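Local coordinates for kinase-associated protein B (Bacillus cereus, PDB 1Y71) that is of unknown function but, as a KapB homologue, probably supports a sensor histidine kinase of the sporulation phosphorelay, at the interface of chains A and B. Residues are numbered along the deposited sequence; one frame, centred on the assembly and turned at random. Chains: chain A/B, Kinase-associated protein B.

Contacts 1 and 2 are neighbouring patches of one two-fold symmetric interface, their C-alpha centres about 10 Å apart. A:Ile88 and B:Ile88 belong to both. Contact 1 uses the loops that run from strand 81-83 into helix 91-104, the first turn of that helix and B:Phe70 from the loop before strand 73-77; contact 2 brings in residues of strands 13-18, 21-31 and 34-42 and the turn before the first of these. The A:Ile88–B:Ile88 pair thus joins the helix end of the interface to the strand end, and the symmetry would suit a homodimer, although the structure alone does not show that it forms in the cell.

Contact 1: the interface of chains A and B. Residues chain A 86-91; chain B 70, 88-92.
The ring of B:Phe70 carries the side chain of A:Glu87 over one face, with CG 4.0 Å above the plane and displaced toward the rim. The tip of the same ring, CZ, lies 3.2 Å from the carbonyl O of A:Gly86, while CB of B:Phe70 rests on a face of the B:Tyr91 ring. B:Phe70 gets there with CG anti to its backbone N (chi1 180°). A:Glu87 keeps CG beside its own N (chi1 -58°) and is extended beyond it, so its carboxylate arrives at the start of a helix of chain B, its side chain crossing that of B:Thr92 at about a right angle. Its syn lone pair on OE2 accepts the hydroxyl of B:Thr92 in a short hydrogen bond, OG1 to OE2 2.5 Å, and the amide N of B:Thr92 adds a weak bond to OE1 at 3.3 Å. OE1 also meets the carboxylate of B:Asp90, 2.5 Å from OD2 and 2.8 Å from OD1, with the planes turned 51° apart. Two acidic groups this close would repel unless a proton lies between them, which the structure alone does not show; the N-terminal end of helix 91-104, whose B:Thr92 amide points at OE1, may help to stabilise the charge. Water 1 bridges OE1 of A:Glu87 to OD1 of B:Asp90. Nearer the two-fold axis, CG2 of A:Ile88 packs against CB of B:Ile88 at 4.1 Å. Beside them the carbonyl O of A:Ile88 crowds that of B:Pro89, 3.1 Å away. The segment leaves strand 81-83 and runs through A:Asp90 or B:Asp90 into helix 91-104; with B:Phe70 from the loop before strand 73-77, the patch fastens one subunit's loop to the other's helix start.

Contact 2: the interface of chains A and B. Residues chain A 11-13, 26, 40, 88; chain B 11-13, 26, 38, 40, 88.
In this KapB-family protein, the strand side of the interface is built round A:Glu26 and B:Glu26 of strands 21-31, and A:Ile88 and B:Ile88. A:Glu26 and B:Glu26 reach toward each other tip to tip, each with CG anti to its backbone N (chi1 -173° in A:Glu26) and an extended chain. Their OE2 atoms stand 3.1 Å apart, with the carboxylate planes turned 70° against each other. Each tip ends on the opposite turn: OE2 of A:Glu26 lies 2.4 Å from the carbonyl O of B:Gly11, and B:Glu26 does the same to A:Gly11. A carbonyl can only accept, so this approach is plausible only if the acid carries a proton on OE2, as it may; in B:Glu26, nearby B:Lys38 would pull the other way. There OE1 forms a salt bridge with NZ of B:Lys38, 3.3 Å away, whose hydrogen bond is weak, and sits 3.6 Å from CD1 of A:Ile13, whose side chain slides past in the opposite direction.

Toward the helices, A:Ile88 extends from CG1 (chi2 172°) so that CD1 rests between the two methyls of B:Leu40, 4.0 Å from CD1, the side chains crossing obliquely. B:Ile88 meets A:Leu40 likewise. Beside this apolar packing, water 3 ties the N and O of A:Ile88 to the carbonyl O of B:Leu40, the last at 2.8 Å, and water 2 links B:Ile88 to A:Leu40 similarly.

Contact 1: the interface of chains A and B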
ATOM      1  N   GLY A  86      -8.887   4.624  -2.650  1.00 24.03           N
ATOM      2  CA  GLY A  86      -8.480   4.605  -1.252  1.00 22.85           C
ATOM      3  C   GLY A  86      -6.992   4.317  -1.075  1.00 22.13           C
ATOM      4  O   GLY A  86      -6.231   4.177  -2.051  1.00 21.35           O
ATOM      5  N   GLU A  87      -6.572   4.204   0.186  1.00 21.39           N
ATOM      6  CA  GLU A  87      -5.193   3.881   0.467  1.00 21.68           C
ATOM      7  C   GLU A  87      -4.944   2.415   0.129  1.00 22.47           C
ATOM      8  O   GLU A  87      -5.845   1.570   0.202  1.00 22.64           O
ATOM      9  CB  GLU A  87      -4.855   4.145   1.940  1.00 21.01           C
ATOM     10  CG  GLU A  87      -5.076   5.562   2.414  1.00 20.77           C
ATOM     11  CD  GLU A  87      -4.529   5.763   3.828  1.00 23.11           C
ATOM     12  OE1 GLU A  87      -4.356   4.780   4.564  1.00 29.39           O
ATOM     13  OE2 GLU A  87      -4.315   6.898   4.233  1.00 28.15           O
ATOM     14  N   ILE A  88      -3.713   2.101  -0.224  1.00 21.37           N
ATOM     15  CA  ILE A  88      -3.359   0.688  -0.461  1.00 21.65           C
ATOM     16  C   ILE A  88      -2.881   0.070   0.868  1.00 21.95           C
ATOM     17  O   ILE A  88      -1.859   0.474   1.390  1.00 22.51           O
ATOM     18  CB  ILE A  88      -2.294   0.572  -1.569  1.00 21.69           C
ATOM     19  CG1 ILE A  88      -2.856   1.165  -2.893  1.00 20.16           C
ATOM     20  CG2 ILE A  88      -1.770  -0.920  -1.730  1.00 21.09           C
ATOM     21  CD1 ILE A  88      -1.785   1.269  -4.044  1.00 22.14           C
ATOM     22  N   PRO A  89      -3.624  -0.906   1.417  1.00 22.71           N
ATOM     23  CA  PRO A  89      -3.184  -1.479   2.676  1.00 22.21           C
ATOM     24  C   PRO A  89      -1.988  -2.400   2.453  1.00 21.92           C
ATOM     25  O   PRO A  89      -1.752  -2.887   1.334  1.00 21.00           O
ATOM     26  CB  PRO A  89      -4.403  -2.298   3.153  1.00 22.80           C
ATOM     27  CG  PRO A  89      -5.148  -2.646   1.917  1.00 24.30           C
ATOM     28  CD  PRO A  89      -4.840  -1.558   0.897  1.00 23.18           C
ATOM     29  N   ASP A  90      -1.233  -2.652   3.510  1.00 20.90           N
ATOM     30  CA  ASP A  90      -0.180  -3.648   3.397  1.00 19.82           C
ATOM     31  C   ASP A  90      -0.745  -5.043   3.024  1.00 19.54           C
ATOM     32  O   ASP A  90      -1.708  -5.529   3.633  1.00 18.51           O
ATOM     33  CB  ASP A  90       0.604  -3.735   4.675  1.00 20.25           C
ATOM     34  CG  ASP A  90       1.587  -4.861   4.642  1.00 21.93           C
ATOM     35  OD1 ASP A  90       1.258  -5.901   5.196  1.00 20.84           O
ATOM     36  OD2 ASP A  90       2.622  -4.743   3.955  1.00 24.31           O
ATOM     37  N   TYR A  91      -0.139  -5.686   2.030  1.00 18.92           N
ATOM     38  CA  TYR A  91      -0.673  -6.949   1.532  1.00 19.72           C
ATOM     39  C   TYR A  91      -0.892  -7.971   2.654  1.00 20.26           C
ATOM     40  O   TYR A  91      -1.978  -8.538   2.783  1.00 19.27           O
ATOM     41  CB  TYR A  91       0.229  -7.539   0.447  1.00 19.01           C
ATOM     42  CG  TYR A  91      -0.296  -8.884  -0.001  1.00 19.88           C
ATOM     43  CD1 TYR A  91      -1.238  -8.991  -1.031  1.00 19.74           C
ATOM     44  CD2 TYR A  91       0.105 -10.069   0.672  1.00 21.98           C
ATOM     45  CE1 TYR A  91      -1.751 -10.255  -1.426  1.00 19.77           C
ATOM     46  CE2 TYR A  91      -0.418 -11.334   0.293  1.00 20.63           C
ATOM     47  CZ  TYR A  91      -1.327 -11.417  -0.741  1.00 23.22           C
ATOM     48  OH  TYR A  91      -1.830 -12.658  -1.098  1.00 20.58           O
TER
ATOM     49  N   PHE B  70      -0.924  11.540   0.554  1.00 19.79           N
ATOM     50  CA  PHE B  70      -1.339  10.356  -0.181  1.00 20.21           C
ATOM     51  C   PHE B  70      -1.780  10.717  -1.603  1.00 20.22           C
ATOM     52  O   PHE B  70      -2.623  11.608  -1.817  1.00 20.18           O
ATOM     53  CB  PHE B  70      -2.432   9.554   0.604  1.00 19.62           C
ATOM     54  CG  PHE B  70      -2.885   8.332  -0.116  1.00 20.72           C
ATOM     55  CD1 PHE B  70      -1.968   7.337  -0.455  1.00 15.29           C
ATOM     56  CD2 PHE B  70      -4.211   8.208  -0.545  1.00 20.51           C
ATOM     57  CE1 PHE B  70      -2.375   6.190  -1.167  1.00 20.98           C
ATOM     58  CE2 PHE B  70      -4.613   7.075  -1.245  1.00 18.22           C
ATOM     59  CZ  PHE B  70      -3.687   6.080  -1.572  1.00 19.81           C
ATOM     60  N   ILE B  88       3.404  -2.723  -0.129  1.00 19.76           N
ATOM     61  CA  ILE B  88       3.095  -1.316   0.007  1.00 19.15           C
ATOM     62  C   ILE B  88       2.281  -1.141   1.292  1.00 19.20           C
ATOM     63  O   ILE B  88       1.176  -1.686   1.421  1.00 20.88           O
ATOM     64  CB  ILE B  88       2.331  -0.759  -1.231  1.00 18.54           C
ATOM     65  CG1 ILE B  88       3.149  -1.012  -2.508  1.00 19.68           C
ATOM     66  CG2 ILE B  88       2.000   0.757  -1.028  1.00 19.24           C
ATOM     67  CD1 ILE B  88       2.428  -0.628  -3.745  1.00 25.96           C
ATOM     68  N   PRO B  89       2.829  -0.409   2.262  1.00 20.38           N
ATOM     69  CA  PRO B  89       2.111  -0.208   3.505  1.00 21.23           C
ATOM     70  C   PRO B  89       0.947   0.753   3.300  1.00 20.28           C
ATOM     71  O   PRO B  89       0.942   1.505   2.338  1.00 20.71           O
ATOM     72  CB  PRO B  89       3.141   0.451   4.433  1.00 20.41           C
ATOM     73  CG  PRO B  89       4.189   0.975   3.579  1.00 21.46           C
ATOM     74  CD  PRO B  89       4.148   0.251   2.248  1.00 22.27           C
ATOM     75  N   ASP B  90      -0.012   0.710   4.215  1.00 20.46           N
ATOM     76  CA  ASP B  90      -1.083   1.689   4.263  1.00 20.65           C
ATOM     77  C   ASP B  90      -0.488   3.064   4.514  1.00 19.58           C
ATOM     78  O   ASP B  90       0.356   3.216   5.421  1.00 20.01           O
ATOM     79  CB  ASP B  90      -2.036   1.359   5.412  1.00 20.34           C
ATOM     80  CG  ASP B  90      -3.123   2.379   5.549  1.00 22.24           C
ATOM     81  OD1 ASP B  90      -3.087   3.243   6.476  1.00 21.91           O
ATOM     82  OD2 ASP B  90      -4.033   2.293   4.719  1.00 25.27           O
ATOM     83  N   TYR B  91      -0.912   4.063   3.729  1.00 20.33           N
ATOM     84  CA  TYR B  91      -0.257   5.366   3.752  1.00 19.27           C
ATOM     85  C   TYR B  91      -0.304   5.883   5.197  1.00 19.87           C
ATOM     86  O   TYR B  91       0.716   6.280   5.763  1.00 19.12           O
ATOM     87  CB  TYR B  91      -0.946   6.398   2.813  1.00 20.52           C
ATOM     88  CG  TYR B  91      -0.391   7.809   3.022  1.00 18.86           C
ATOM     89  CD1 TYR B  91       0.680   8.274   2.267  1.00 18.33           C
ATOM     90  CD2 TYR B  91      -0.928   8.646   3.989  1.00 20.42           C
ATOM     91  CE1 TYR B  91       1.213   9.533   2.470  1.00 15.44           C
ATOM     92  CE2 TYR B  91      -0.413   9.931   4.220  1.00 21.24           C
ATOM     93  CZ  TYR B  91       0.646  10.367   3.460  1.00 19.73           C
ATOM     94  OH  TYR B  91       1.149  11.622   3.703  1.00 19.82           O
ATOM     95  N   THR B  92      -1.493   5.905   5.790  1.00 19.16           N
ATOM     96  CA  THR B  92      -1.666   6.484   7.122  1.00 18.88           C
ATOM     97  C   THR B  92      -0.855   5.781   8.202  1.00 18.87           C
ATOM     98  O   THR B  92      -0.154   6.438   9.001  1.00 15.92           O
ATOM     99  CB  THR B  92      -3.183   6.566   7.486  1.00 19.51           C
ATOM    100  OG1 THR B  92      -3.783   7.499   6.593  1.00 20.19           O
ATOM    101  CG2 THR B  92      -3.415   7.018   8.938  1.00 21.94           C
TER
HETATM  102  O   HOH W   1      -5.947   4.526   7.173  1.00 35.08           O

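Contact 2: the interface of chains A and B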
ATOM      1  N   GLY A  11      -1.051   1.465 -15.214  1.00 27.81           N
ATOM      2  CA  GLY A  11      -0.676   2.187 -14.015  1.00 25.71           C
ATOM      3  C   GLY A  11      -1.867   2.500 -13.132  1.00 25.56           C
ATOM      4  O   GLY A  11      -1.701   2.802 -11.967  1.00 24.92           O
ATOM      5  N   GLU A  12      -3.086   2.418 -13.665  1.00 25.21           N
ATOM      6  CA  GLU A  12      -4.256   2.732 -12.856  1.00 25.26           C
ATOM      7  C   GLU A  12      -4.445   1.829 -11.599  1.00 23.05           C
ATOM      8  O   GLU A  12      -4.316   0.608 -11.661  1.00 23.86           O
ATOM      9  CB  GLU A  12      -5.522   2.731 -13.715  1.00 25.35           C
ATOM     10  CG  GLU A  12      -6.721   3.277 -12.988  1.00 29.39           C
ATOM     11  CD  GLU A  12      -6.580   4.756 -12.702  1.00 37.53           C
ATOM     12  OE1 GLU A  12      -6.579   5.549 -13.674  1.00 40.08           O
ATOM     13  OE2 GLU A  12      -6.456   5.120 -11.514  1.00 39.60           O
ATOM     14  N   ILE A  13      -4.747   2.446 -10.472  1.00 22.37           N
ATOM     15  CA  ILE A  13      -5.004   1.698  -9.236  1.00 21.37           C
ATOM     16  C   ILE A  13      -6.486   1.340  -9.232  1.00 21.85           C
ATOM     17  O   ILE A  13      -7.338   2.222  -9.391  1.00 22.02           O
ATOM     18  CB  ILE A  13      -4.603   2.488  -7.967  1.00 22.10           C
ATOM     19  CG1 ILE A  13      -3.108   2.949  -8.018  1.00 23.44           C
ATOM     20  CG2 ILE A  13      -4.980   1.694  -6.686  1.00 22.27           C
ATOM     21  CD1 ILE A  13      -2.108   1.816  -8.053  1.00 26.15           C
ATOM     22  N   GLU A  26      -3.091  -2.903  -9.660  1.00 21.25           N
ATOM     23  CA  GLU A  26      -2.639  -1.939 -10.627  1.00 22.33           C
ATOM     24  C   GLU A  26      -2.733  -2.563 -12.018  1.00 22.99           C
ATOM     25  O   GLU A  26      -2.248  -3.680 -12.232  1.00 23.18           O
ATOM     26  CB  GLU A  26      -1.171  -1.581 -10.293  1.00 22.66           C
ATOM     27  CG  GLU A  26      -0.605  -0.495 -11.074  1.00 26.56           C
ATOM     28  CD  GLU A  26       0.921  -0.525 -11.097  1.00 32.15           C
ATOM     29  OE1 GLU A  26       1.573  -1.201 -10.259  1.00 30.98           O
ATOM     30  OE2 GLU A  26       1.463   0.123 -12.003  1.00 36.08           O
ATOM     31  N   LEU A  40      -1.905  -5.947  -5.285  1.00 19.98           N
ATOM     32  CA  LEU A  40      -1.200  -5.214  -4.229  1.00 20.61           C
ATOM     33  C   LEU A  40      -1.774  -5.458  -2.795  1.00 20.09           C
ATOM     34  O   LEU A  40      -1.060  -5.301  -1.804  1.00 19.99           O
ATOM     35  CB  LEU A  40      -1.244  -3.706  -4.539  1.00 20.27           C
ATOM     36  CG  LEU A  40      -0.563  -3.367  -5.872  1.00 23.00           C
ATOM     37  CD1 LEU A  40      -0.722  -1.869  -6.146  1.00 24.10           C
ATOM     38  CD2 LEU A  40       0.957  -3.862  -5.910  1.00 21.54           C
ATOM     39  N   ILE A  88      -3.713   2.101  -0.224  1.00 21.37           N
ATOM     40  CA  ILE A  88      -3.359   0.688  -0.461  1.00 21.65           C
ATOM     41  C   ILE A  88      -2.881   0.070   0.868  1.00 21.95           C
ATOM     42  O   ILE A  88      -1.859   0.474   1.390  1.00 22.51           O
ATOM     43  CB  ILE A  88      -2.294   0.572  -1.569  1.00 21.69           C
ATOM     44  CG1 ILE A  88      -2.856   1.165  -2.893  1.00 20.16           C
ATOM     45  CG2 ILE A  88      -1.770  -0.920  -1.730  1.00 21.09           C
ATOM     46  CD1 ILE A  88      -1.785   1.269  -4.044  1.00 22.14           C
TER
ATOM     47  N   GLY B  11       3.783   3.051 -14.152  1.00 29.24           N
ATOM     48  CA  GLY B  11       3.156   1.996 -13.386  1.00 27.20           C
ATOM     49  C   GLY B  11       4.155   1.353 -12.442  1.00 26.18           C
ATOM     50  O   GLY B  11       3.778   0.646 -11.518  1.00 26.37           O
ATOM     51  N   GLU B  12       5.438   1.592 -12.668  1.00 24.64           N
ATOM     52  CA  GLU B  12       6.453   0.944 -11.833  1.00 23.50           C
ATOM     53  C   GLU B  12       6.381   1.426 -10.386  1.00 22.09           C
ATOM     54  O   GLU B  12       6.319   2.633 -10.134  1.00 21.75           O
ATOM     55  CB  GLU B  12       7.834   1.154 -12.436  1.00 24.26           C
ATOM     56  CG  GLU B  12       8.981   0.636 -11.581  1.00 26.45           C
ATOM     57  CD  GLU B  12      10.212   0.308 -12.411  1.00 34.31           C
ATOM     58  OE1 GLU B  12      11.184  -0.180 -11.812  1.00 36.17           O
ATOM     59  OE2 GLU B  12      10.207   0.528 -13.647  1.00 34.13           O
ATOM     60  N   ILE B  13       6.397   0.481  -9.445  1.00 20.91           N
ATOM     61  CA  ILE B  13       6.487   0.786  -8.008  1.00 21.31           C
ATOM     62  C   ILE B  13       7.936   1.065  -7.621  1.00 21.18           C
ATOM     63  O   ILE B  13       8.838   0.269  -7.929  1.00 20.70           O
ATOM     64  CB  ILE B  13       5.895  -0.337  -7.119  1.00 20.53           C
ATOM     65  CG1 ILE B  13       4.471  -0.668  -7.574  1.00 24.37           C
ATOM     66  CG2 ILE B  13       5.903   0.087  -5.647  1.00 20.78           C
ATOM     67  CD1 ILE B  13       3.535   0.579  -7.626  1.00 26.46           C
ATOM     68  N   GLU B  26       4.360   5.384  -7.160  1.00 21.19           N
ATOM     69  CA  GLU B  26       4.202   4.801  -8.478  1.00 22.29           C
ATOM     70  C   GLU B  26       4.654   5.799  -9.550  1.00 21.28           C
ATOM     71  O   GLU B  26       4.291   6.970  -9.493  1.00 21.61           O
ATOM     72  CB  GLU B  26       2.729   4.382  -8.661  1.00 21.95           C
ATOM     73  CG  GLU B  26       2.432   3.761 -10.001  1.00 25.59           C
ATOM     74  CD  GLU B  26       0.957   3.679 -10.288  1.00 28.19           C
ATOM     75  OE1 GLU B  26       0.136   4.247  -9.526  1.00 25.84           O
ATOM     76  OE2 GLU B  26       0.627   3.049 -11.310  1.00 30.01           O
ATOM     77  N   LYS B  38       3.690   9.259  -7.927  1.00 21.64           N
ATOM     78  CA  LYS B  38       2.487   9.331  -7.120  1.00 22.14           C
ATOM     79  C   LYS B  38       2.758   8.642  -5.792  1.00 21.23           C
ATOM     80  O   LYS B  38       3.002   7.427  -5.742  1.00 19.32           O
ATOM     81  CB  LYS B  38       1.307   8.684  -7.857  1.00 22.26           C
ATOM     82  CG  LYS B  38      -0.080   8.756  -7.169  1.00 26.75           C
ATOM     83  CD  LYS B  38      -0.987   7.584  -7.646  1.00 26.00           C
ATOM     84  CE  LYS B  38      -1.751   7.806  -8.943  1.00 35.16           C
ATOM     85  NZ  LYS B  38      -2.318   6.469  -9.492  1.00 33.61           N
ATOM     86  N   LEU B  40       2.430   6.769  -2.419  1.00 16.51           N
ATOM     87  CA  LEU B  40       1.528   5.769  -1.828  1.00 17.58           C
ATOM     88  C   LEU B  40       1.752   5.490  -0.340  1.00 18.40           C
ATOM     89  O   LEU B  40       0.821   5.072   0.377  1.00 18.34           O
ATOM     90  CB  LEU B  40       1.612   4.455  -2.611  1.00 16.76           C
ATOM     91  CG  LEU B  40       1.247   4.560  -4.085  1.00 19.46           C
ATOM     92  CD1 LEU B  40       1.611   3.247  -4.824  1.00 18.38           C
ATOM     93  CD2 LEU B  40      -0.246   4.959  -4.350  1.00 21.05           C
ATOM     94  N   ILE B  88       3.404  -2.723  -0.129  1.00 19.76           N
ATOM     95  CA  ILE B  88       3.095  -1.316   0.007  1.00 19.15           C
ATOM     96  C   ILE B  88       2.281  -1.141   1.292  1.00 19.20           C
ATOM     97  O   ILE B  88       1.176  -1.686   1.421  1.00 20.88           O
ATOM     98  CB  ILE B  88       2.331  -0.759  -1.231  1.00 18.54           C
ATOM     99  CG1 ILE B  88       3.149  -1.012  -2.508  1.00 19.68           C
ATOM    100  CG2 ILE B  88       2.000   0.757  -1.028  1.00 19.24           C
ATOM    101  CD1 ILE B  88       2.428  -0.628  -3.745  1.00 25.96           C
TER
HETATM  102  O   HOH W   2       0.924  -4.007  -0.324  1.00 17.28           O
HETATM  103  O   HOH W   3      -1.310   3.320   0.724  1.00 20.50           O